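Local atomic coordinates of Cif-like 1 (Burkholderia cenocepacia, PDB entry 7JQY), a protein that probably hydrolyses epoxides, as a Cif-like enzyme of the alpha/beta hydrolase fold that assembles into an octamer. Residues A129-A134 against K239-H244; V148-T153 against L264-E269. The protein carries 1 engineered substitution. All coordinates share one frame; numbering follows the deposited sequence.

Contacts 1 and 2 have centres about 11 Å apart and meet at Met242, the residue that follows helix 231-241. In contact 1 its CG lies against the phenol of Tyr130; farther out the same side chain reaches the turn of contact 2, where Met242 CE is 3.3 Å from Gly152 O and Met242 SD is 3.9 Å from Thr153 CG2. The segments alternate along the chain, 129-134 and 148-153 preceding 239-244 and 264-269. Contact 2 reaches the putative nucleophile elbow of the alpha/beta hydrolase fold, whose Ser123 is engineered, through Val148, whereas contact 1 lies farther along helix 124-135, which starts from it.

Contact 1 of 2, residues A129-A134 against K239-H244; sequences AYAYAA and KAFMKH
Ala134 CB sits over one face of the Phe241 ring in a CH-pi contact, 4.0 Å from the ring centroid and 23° off the ring normal. Ala134 CB is displaced toward the rim, nearest Phe241 CG at 3.7 Å. Ala131, one turn earlier on helix 124-135, touches the same ring obliquely through CB, which lies 4.0 Å from Phe241 CE2. Tyr130 passes Phe241 in the opposite direction, bringing its CE2 within 3.8 Å of Phe241 CB. Tyr130 CG is anti to the backbone N (chi1 168°), beside its own carbonyl carbon. At the far end of the ring, Tyr130 OH is 3.3 Å from Met242 CG. The Tyr130 and Met242 side chains cross at about a right angle.

Next comes a water in the plane of the Tyr130 ring at its edge. It lies 2.6 Å from Tyr130 OH and donates to His244 O at 2.8 Å, linking the phenol to the type I turn Phe241-His244 where helix 231-241 gives way to loop.

Phe238, one turn before Met242, meets the Tyr130 ring edge-to-face. Helix 124-135 is backed by strand 140-146, reached by Tyr130 through Met145, and by helix 98-111, where Ala131 rests on Ala102.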
ATOM      1  N   ALA B 129     -36.006   7.409 -16.558  1.00 40.54           N
ATOM      2  CA  ALA B 129     -36.996   7.102 -17.586  1.00 42.23           C
ATOM      3  C   ALA B 129     -38.385   7.579 -17.178  1.00 47.60           C
ATOM      4  O   ALA B 129     -39.138   8.099 -18.009  1.00 48.87           O
ATOM      5  CB  ALA B 129     -37.010   5.602 -17.883  1.00 40.48           C
ATOM      6  N   TYR B 130     -38.742   7.418 -15.899  1.00 45.13           N
ATOM      7  CA  TYR B 130     -40.039   7.906 -15.445  1.00 49.81           C
ATOM      8  C   TYR B 130     -40.109   9.425 -15.518  1.00 49.03           C
ATOM      9  O   TYR B 130     -41.100   9.987 -16.000  1.00 50.70           O
ATOM     10  CB  TYR B 130     -40.324   7.432 -14.016  1.00 48.14           C
ATOM     11  CG  TYR B 130     -41.516   8.144 -13.414  1.00 51.13           C
ATOM     12  CD1 TYR B 130     -42.805   7.875 -13.859  1.00 53.41           C
ATOM     13  CD2 TYR B 130     -41.352   9.107 -12.425  1.00 52.03           C
ATOM     14  CE1 TYR B 130     -43.902   8.533 -13.320  1.00 53.67           C
ATOM     15  CE2 TYR B 130     -42.434   9.771 -11.887  1.00 53.95           C
ATOM     16  CZ  TYR B 130     -43.707   9.481 -12.338  1.00 56.73           C
ATOM     17  OH  TYR B 130     -44.786  10.143 -11.804  1.00 56.22           O
ATOM     18  N   ALA B 131     -39.058  10.105 -15.050  1.00 49.48           N
ATOM     19  CA  ALA B 131     -39.019  11.565 -15.114  1.00 52.32           C
ATOM     20  C   ALA B 131     -39.058  12.059 -16.551  1.00 48.64           C
ATOM     21  O   ALA B 131     -39.600  13.134 -16.820  1.00 52.63           O
ATOM     22  CB  ALA B 131     -37.774  12.095 -14.403  1.00 46.90           C
ATOM     23  N   TYR B 132     -38.509  11.283 -17.483  1.00 48.39           N
ATOM     24  CA  TYR B 132     -38.635  11.619 -18.896  1.00 50.04           C
ATOM     25  C   TYR B 132     -40.097  11.584 -19.322  1.00 53.48           C
ATOM     26  O   TYR B 132     -40.606  12.543 -19.915  1.00 52.29           O
ATOM     27  CB  TYR B 132     -37.801  10.640 -19.731  1.00 50.97           C
ATOM     28  CG  TYR B 132     -37.452  11.080 -21.150  1.00 51.75           C
ATOM     29  CD1 TYR B 132     -38.347  11.814 -21.932  1.00 53.36           C
ATOM     30  CD2 TYR B 132     -36.227  10.737 -21.711  1.00 50.88           C
ATOM     31  CE1 TYR B 132     -38.022  12.203 -23.225  1.00 51.29           C
ATOM     32  CE2 TYR B 132     -35.896  11.119 -22.999  1.00 52.29           C
ATOM     33  CZ  TYR B 132     -36.794  11.851 -23.748  1.00 51.95           C
ATOM     34  OH  TYR B 132     -36.453  12.217 -25.030  1.00 54.52           O
ATOM     35  N   ALA B 133     -40.803  10.495 -18.988  1.00 53.59           N
ATOM     36  CA  ALA B 133     -42.202  10.371 -19.379  1.00 52.86           C
ATOM     37  C   ALA B 133     -43.081  11.384 -18.661  1.00 53.19           C
ATOM     38  O   ALA B 133     -44.061  11.868 -19.237  1.00 54.45           O
ATOM     39  CB  ALA B 133     -42.702   8.953 -19.109  1.00 53.09           C
ATOM     40  N   ALA B 134     -42.740  11.737 -17.421  1.00 53.58           N
ATOM     41  CA  ALA B 134     -43.572  12.683 -16.684  1.00 55.09           C
ATOM     42  C   ALA B 134     -43.434  14.091 -17.249  1.00 57.85           C
ATOM     43  O   ALA B 134     -44.417  14.840 -17.301  1.00 59.17           O
ATOM     44  CB  ALA B 134     -43.208  12.667 -15.200  1.00 54.20           C
ATOM     45  N   LYS B 239     -43.059  13.044  -6.234  1.00 55.66           N
ATOM     46  CA  LYS B 239     -44.389  13.094  -5.631  1.00 59.21           C
ATOM     47  C   LYS B 239     -45.280  14.074  -6.381  1.00 61.31           C
ATOM     48  O   LYS B 239     -46.489  13.852  -6.532  1.00 60.70           O
ATOM     49  CB  LYS B 239     -44.252  13.516  -4.162  1.00 59.10           C
ATOM     50  CG  LYS B 239     -43.582  12.487  -3.260  1.00 62.17           C
ATOM     51  CD  LYS B 239     -43.152  13.076  -1.908  1.00 66.27           C
ATOM     52  CE  LYS B 239     -43.501  12.267  -0.673  1.00 69.32           C
ATOM     53  NZ  LYS B 239     -42.386  12.461   0.318  1.00 70.96           N
ATOM     54  N   ALA B 240     -44.695  15.184  -6.826  1.00 57.96           N
ATOM     55  CA  ALA B 240     -45.404  16.125  -7.683  1.00 59.23           C
ATOM     56  C   ALA B 240     -45.699  15.522  -9.050  1.00 60.28           C
ATOM     57  O   ALA B 240     -46.773  15.750  -9.619  1.00 60.31           O
ATOM     58  CB  ALA B 240     -44.598  17.420  -7.822  1.00 54.79           C
ATOM     59  N   PHE B 241     -44.762  14.743  -9.595  1.00 58.05           N
ATOM     60  CA  PHE B 241     -44.981  14.124 -10.899  1.00 57.10           C
ATOM     61  C   PHE B 241     -46.175  13.168 -10.881  1.00 59.01           C
ATOM     62  O   PHE B 241     -46.877  13.026 -11.890  1.00 58.56           O
ATOM     63  CB  PHE B 241     -43.728  13.353 -11.340  1.00 57.12           C
ATOM     64  CG  PHE B 241     -42.599  14.217 -11.872  1.00 55.58           C
ATOM     65  CD1 PHE B 241     -42.836  15.497 -12.370  1.00 56.74           C
ATOM     66  CD2 PHE B 241     -41.295  13.729 -11.884  1.00 54.02           C
ATOM     67  CE1 PHE B 241     -41.790  16.270 -12.866  1.00 53.39           C
ATOM     68  CE2 PHE B 241     -40.242  14.493 -12.373  1.00 54.04           C
ATOM     69  CZ  PHE B 241     -40.488  15.766 -12.868  1.00 55.45           C
ATOM     70  N   MET B 242     -46.444  12.529  -9.749  1.00 58.10           N
ATOM     71  CA  MET B 242     -47.465  11.484  -9.693  1.00 63.38           C
ATOM     72  C   MET B 242     -48.874  12.016  -9.506  1.00 62.99           C
ATOM     73  O   MET B 242     -49.790  11.238  -9.232  1.00 65.38           O
ATOM     74  CB  MET B 242     -47.152  10.513  -8.561  1.00 60.40           C
ATOM     75  CG  MET B 242     -46.255   9.373  -8.955  1.00 58.31           C
ATOM     76  SD  MET B 242     -45.885   8.398  -7.498  1.00 70.50           S
ATOM     77  CE  MET B 242     -45.166   9.670  -6.479  1.00 58.87           C
ATOM     78  N   LYS B 243     -49.098  13.295  -9.705  1.00 62.98           N
ATOM     79  CA  LYS B 243     -50.431  13.790  -9.625  1.00 68.23           C
ATOM     80  C   LYS B 243     -51.094  13.516 -10.956  1.00 69.83           C
ATOM     81  O   LYS B 243     -52.285  13.444 -11.033  1.00 72.95           O
ATOM     82  CB  LYS B 243     -50.458  15.292  -9.426  1.00 67.80           C
ATOM     83  CG  LYS B 243     -49.595  15.834  -8.326  1.00 67.86           C
ATOM     84  CD  LYS B 243     -49.940  15.208  -7.016  1.00 73.04           C
ATOM     85  CE  LYS B 243     -49.174  15.841  -5.885  1.00 71.87           C
ATOM     86  NZ  LYS B 243     -49.285  15.046  -4.650  1.00 79.81           N
ATOM     87  N   HIS B 244     -50.307  13.338 -11.996  1.00 63.24           N
ATOM     88  CA  HIS B 244     -50.756  13.163 -13.365  1.00 61.35           C
ATOM     89  C   HIS B 244     -50.213  11.802 -13.762  1.00 59.63           C
ATOM     90  O   HIS B 244     -49.013  11.652 -14.002  1.00 63.55           O
ATOM     91  CB  HIS B 244     -50.211  14.281 -14.250  1.00 62.76           C
ATOM     92  CG  HIS B 244     -50.588  15.661 -13.800  1.00 63.06           C
ATOM     93  ND1 HIS B 244     -51.887  16.128 -13.829  1.00 66.46           N
ATOM     94  CD2 HIS B 244     -49.832  16.689 -13.344  1.00 63.51           C
ATOM     95  CE1 HIS B 244     -51.914  17.379 -13.405  1.00 65.54           C
ATOM     96  NE2 HIS B 244     -50.680  17.744 -13.105  1.00 62.48           N
TER
HETATM   97  O   HOH W   1     -47.221   9.820 -12.794  1.00 48.98           O

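Contact 2 of 2, residues V148-T153 against L264-E269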
ATOM      1  N   VAL B 148     -36.710  -2.066 -10.044  1.00 40.15           N
ATOM      2  CA  VAL B 148     -36.597  -1.176  -8.887  1.00 41.65           C
ATOM      3  C   VAL B 148     -37.788  -0.223  -8.828  1.00 45.60           C
ATOM      4  O   VAL B 148     -38.237   0.265  -9.879  1.00 44.31           O
ATOM      5  CB  VAL B 148     -35.269  -0.392  -8.943  1.00 43.53           C
ATOM      6  CG1 VAL B 148     -35.132   0.595  -7.781  1.00 43.81           C
ATOM      7  CG2 VAL B 148     -34.093  -1.351  -8.962  1.00 41.01           C
ATOM      8  N   PRO B 149     -38.343   0.057  -7.649  1.00 45.44           N
ATOM      9  CA  PRO B 149     -39.361   1.111  -7.540  1.00 46.13           C
ATOM     10  C   PRO B 149     -38.740   2.500  -7.589  1.00 48.55           C
ATOM     11  O   PRO B 149     -37.590   2.705  -7.194  1.00 48.90           O
ATOM     12  CB  PRO B 149     -39.983   0.854  -6.167  1.00 44.16           C
ATOM     13  CG  PRO B 149     -38.844   0.238  -5.378  1.00 48.85           C
ATOM     14  CD  PRO B 149     -38.114  -0.633  -6.364  1.00 44.09           C
ATOM     15  N   VAL B 150     -39.533   3.471  -8.040  1.00 46.07           N
ATOM     16  CA  VAL B 150     -39.033   4.841  -8.162  1.00 49.24           C
ATOM     17  C   VAL B 150     -39.422   5.621  -6.914  1.00 50.18           C
ATOM     18  O   VAL B 150     -40.385   5.250  -6.226  1.00 49.92           O
ATOM     19  CB  VAL B 150     -39.535   5.535  -9.443  1.00 45.84           C
ATOM     20  CG1 VAL B 150     -39.299   4.657 -10.659  1.00 46.89           C
ATOM     21  CG2 VAL B 150     -40.990   5.926  -9.331  1.00 50.25           C
ATOM     22  N   PRO B 151     -38.690   6.673  -6.558  1.00 50.78           N
ATOM     23  CA  PRO B 151     -39.062   7.463  -5.381  1.00 51.54           C
ATOM     24  C   PRO B 151     -40.461   8.057  -5.511  1.00 54.50           C
ATOM     25  O   PRO B 151     -40.950   8.328  -6.610  1.00 52.67           O
ATOM     26  CB  PRO B 151     -37.997   8.561  -5.333  1.00 47.90           C
ATOM     27  CG  PRO B 151     -36.825   7.996  -6.108  1.00 50.17           C
ATOM     28  CD  PRO B 151     -37.424   7.129  -7.169  1.00 47.37           C
ATOM     29  N   GLY B 152     -41.105   8.254  -4.358  1.00 55.14           N
ATOM     30  CA  GLY B 152     -42.435   8.802  -4.277  1.00 54.64           C
ATOM     31  C   GLY B 152     -43.534   7.763  -4.176  1.00 58.16           C
ATOM     32  O   GLY B 152     -44.608   8.066  -3.644  1.00 60.42           O
ATOM     33  N   THR B 153     -43.296   6.551  -4.669  1.00 57.29           N
ATOM     34  CA  THR B 153     -44.317   5.525  -4.570  1.00 54.39           C
ATOM     35  C   THR B 153     -44.355   4.963  -3.150  1.00 52.96           C
ATOM     36  O   THR B 153     -43.413   5.119  -2.371  1.00 52.23           O
ATOM     37  CB  THR B 153     -44.060   4.409  -5.591  1.00 52.09           C
ATOM     38  OG1 THR B 153     -42.819   3.748  -5.300  1.00 48.63           O
ATOM     39  CG2 THR B 153     -44.010   4.988  -6.993  1.00 53.99           C
ATOM     40  N   LEU B 264     -44.903  -4.166 -10.268  1.00 52.09           N
ATOM     41  CA  LEU B 264     -46.176  -4.095 -10.941  1.00 52.89           C
ATOM     42  C   LEU B 264     -47.130  -3.204 -10.141  1.00 54.53           C
ATOM     43  O   LEU B 264     -47.833  -2.363 -10.712  1.00 56.79           O
ATOM     44  CB  LEU B 264     -46.659  -5.537 -11.028  1.00 56.51           C
ATOM     45  CG  LEU B 264     -46.262  -6.383 -12.241  1.00 58.33           C
ATOM     46  CD1 LEU B 264     -44.754  -6.788 -12.060  1.00 54.36           C
ATOM     47  CD2 LEU B 264     -47.136  -7.621 -12.310  1.00 57.66           C
ATOM     48  N   ASP B 265     -47.121  -3.357  -8.807  1.00 54.31           N
ATOM     49  CA  ASP B 265     -47.853  -2.452  -7.918  1.00 54.98           C
ATOM     50  C   ASP B 265     -47.301  -1.034  -7.977  1.00 55.03           C
ATOM     51  O   ASP B 265     -48.062  -0.059  -8.009  1.00 55.72           O
ATOM     52  CB  ASP B 265     -47.789  -2.966  -6.481  1.00 53.56           C
ATOM     53  CG  ASP B 265     -48.230  -4.409  -6.362  1.00 56.79           C
ATOM     54  OD1 ASP B 265     -47.821  -5.085  -5.392  1.00 58.21           O
ATOM     55  OD2 ASP B 265     -48.969  -4.878  -7.255  1.00 56.97           O
ATOM     56  N   MET B 266     -45.971  -0.901  -7.975  1.00 53.64           N
ATOM     57  CA  MET B 266     -45.354   0.421  -7.998  1.00 51.63           C
ATOM     58  C   MET B 266     -45.745   1.181  -9.254  1.00 51.91           C
ATOM     59  O   MET B 266     -46.037   2.381  -9.198  1.00 50.83           O
ATOM     60  CB  MET B 266     -43.835   0.271  -7.902  1.00 49.95           C
ATOM     61  CG  MET B 266     -43.070   1.563  -7.894  1.00 52.01           C
ATOM     62  SD  MET B 266     -42.640   2.166  -9.532  1.00 50.40           S
ATOM     63  CE  MET B 266     -42.048   0.697 -10.359  1.00 49.80           C
ATOM     64  N   ALA B 267     -45.777   0.493 -10.396  1.00 53.13           N
ATOM     65  CA  ALA B 267     -46.083   1.157 -11.657  1.00 50.82           C
ATOM     66  C   ALA B 267     -47.531   1.622 -11.716  1.00 55.57           C
ATOM     67  O   ALA B 267     -47.832   2.619 -12.385  1.00 56.76           O
ATOM     68  CB  ALA B 267     -45.788   0.223 -12.829  1.00 51.26           C
ATOM     69  N   ARG B 268     -48.439   0.917 -11.031  1.00 55.31           N
ATOM     70  CA  ARG B 268     -49.847   1.282 -11.101  1.00 56.46           C
ATOM     71  C   ARG B 268     -50.154   2.552 -10.332  1.00 56.30           C
ATOM     72  O   ARG B 268     -51.206   3.156 -10.565  1.00 59.91           O
ATOM     73  CB  ARG B 268     -50.716   0.145 -10.573  1.00 56.25           C
ATOM     74  CG  ARG B 268     -50.819  -1.029 -11.508  1.00 57.85           C
ATOM     75  CD  ARG B 268     -51.879  -1.974 -11.018  1.00 61.42           C
ATOM     76  NE  ARG B 268     -52.051  -3.114 -11.906  1.00 65.37           N
ATOM     77  CZ  ARG B 268     -51.989  -4.376 -11.500  1.00 68.50           C
ATOM     78  NH1 ARG B 268     -51.757  -4.652 -10.218  1.00 62.35           N
ATOM     79  NH2 ARG B 268     -52.158  -5.360 -12.376  1.00 70.67           N
ATOM     80  N   GLU B 269     -49.256   2.994  -9.450  1.00 55.75           N
ATOM     81  CA  GLU B 269     -49.415   4.316  -8.858  1.00 57.96           C
ATOM     82  C   GLU B 269     -48.973   5.429  -9.795  1.00 57.86           C
ATOM     83  O   GLU B 269     -49.296   6.594  -9.531  1.00 57.82           O
ATOM     84  CB  GLU B 269     -48.617   4.449  -7.557  1.00 54.26           C
ATOM     85  CG  GLU B 269     -48.355   3.167  -6.806  1.00 54.77           C
ATOM     86  CD  GLU B 269     -47.460   3.395  -5.598  1.00 58.84           C
ATOM     87  OE1 GLU B 269     -46.730   2.455  -5.200  1.00 59.78           O
ATOM     88  OE2 GLU B 269     -47.478   4.522  -5.053  1.00 58.58           O
TER
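Met266, on helix 262-268, inserts its thioether against Pro149, Val150 and Thr153 in the loop that leaves strand 140-146 of the alpha/beta hydrolase sheet and leads into helix 154-161. Its CB points toward the loop; CG is then anti to the backbone N (chi1 -179°), and the chain bends at chi2 and chi3. Two pairs are apolar: Met266 CG lies 3.6 Å from Pro149 CB, and Met266 SD is 4.1 Å from Val150 CG2, the Val150 and Met266 side chains crossing at about a right angle. Ile155 of helix 154-161 packs on both Met266 and Pro149.

Carbon also meets oxygen in van der Waals contacts. Met266 CG is 3.4 Å from Thr153 OG1, and Met266 CE approaches Val148 O. Glu269 comes to Thr153 at about a right angle, and Glu269 OE1 is 3.3 Å from Thr153 CB.

Among polar interactions, the sulfur of Met266 is the acceptor of a weak hydrogen bond from Val150 N, at 3.7 Å but with a fairly straight N-H...S angle of 162°. The Glu269 carboxylate is held by the N-terminal end of helix 154-161, OE2 of Glu269 accepting from Arg154 N, and its charge would be expected to suit the positive end of that helix dipole.

The remaining bonds fix the loop itself. Val150 to Thr153 forms a type II turn, in which Gly152 takes positive phi, a conformation that would press a CB against the preceding carbonyl O. Thr153 is the N-cap of helix 154-161. Its hydroxyl oxygen accepts from Trp156 N while Thr153 OG1 donates back to Val150 O at 3.0 Å, nearly in line with the carbonyl bond (C=O...OG1 162°).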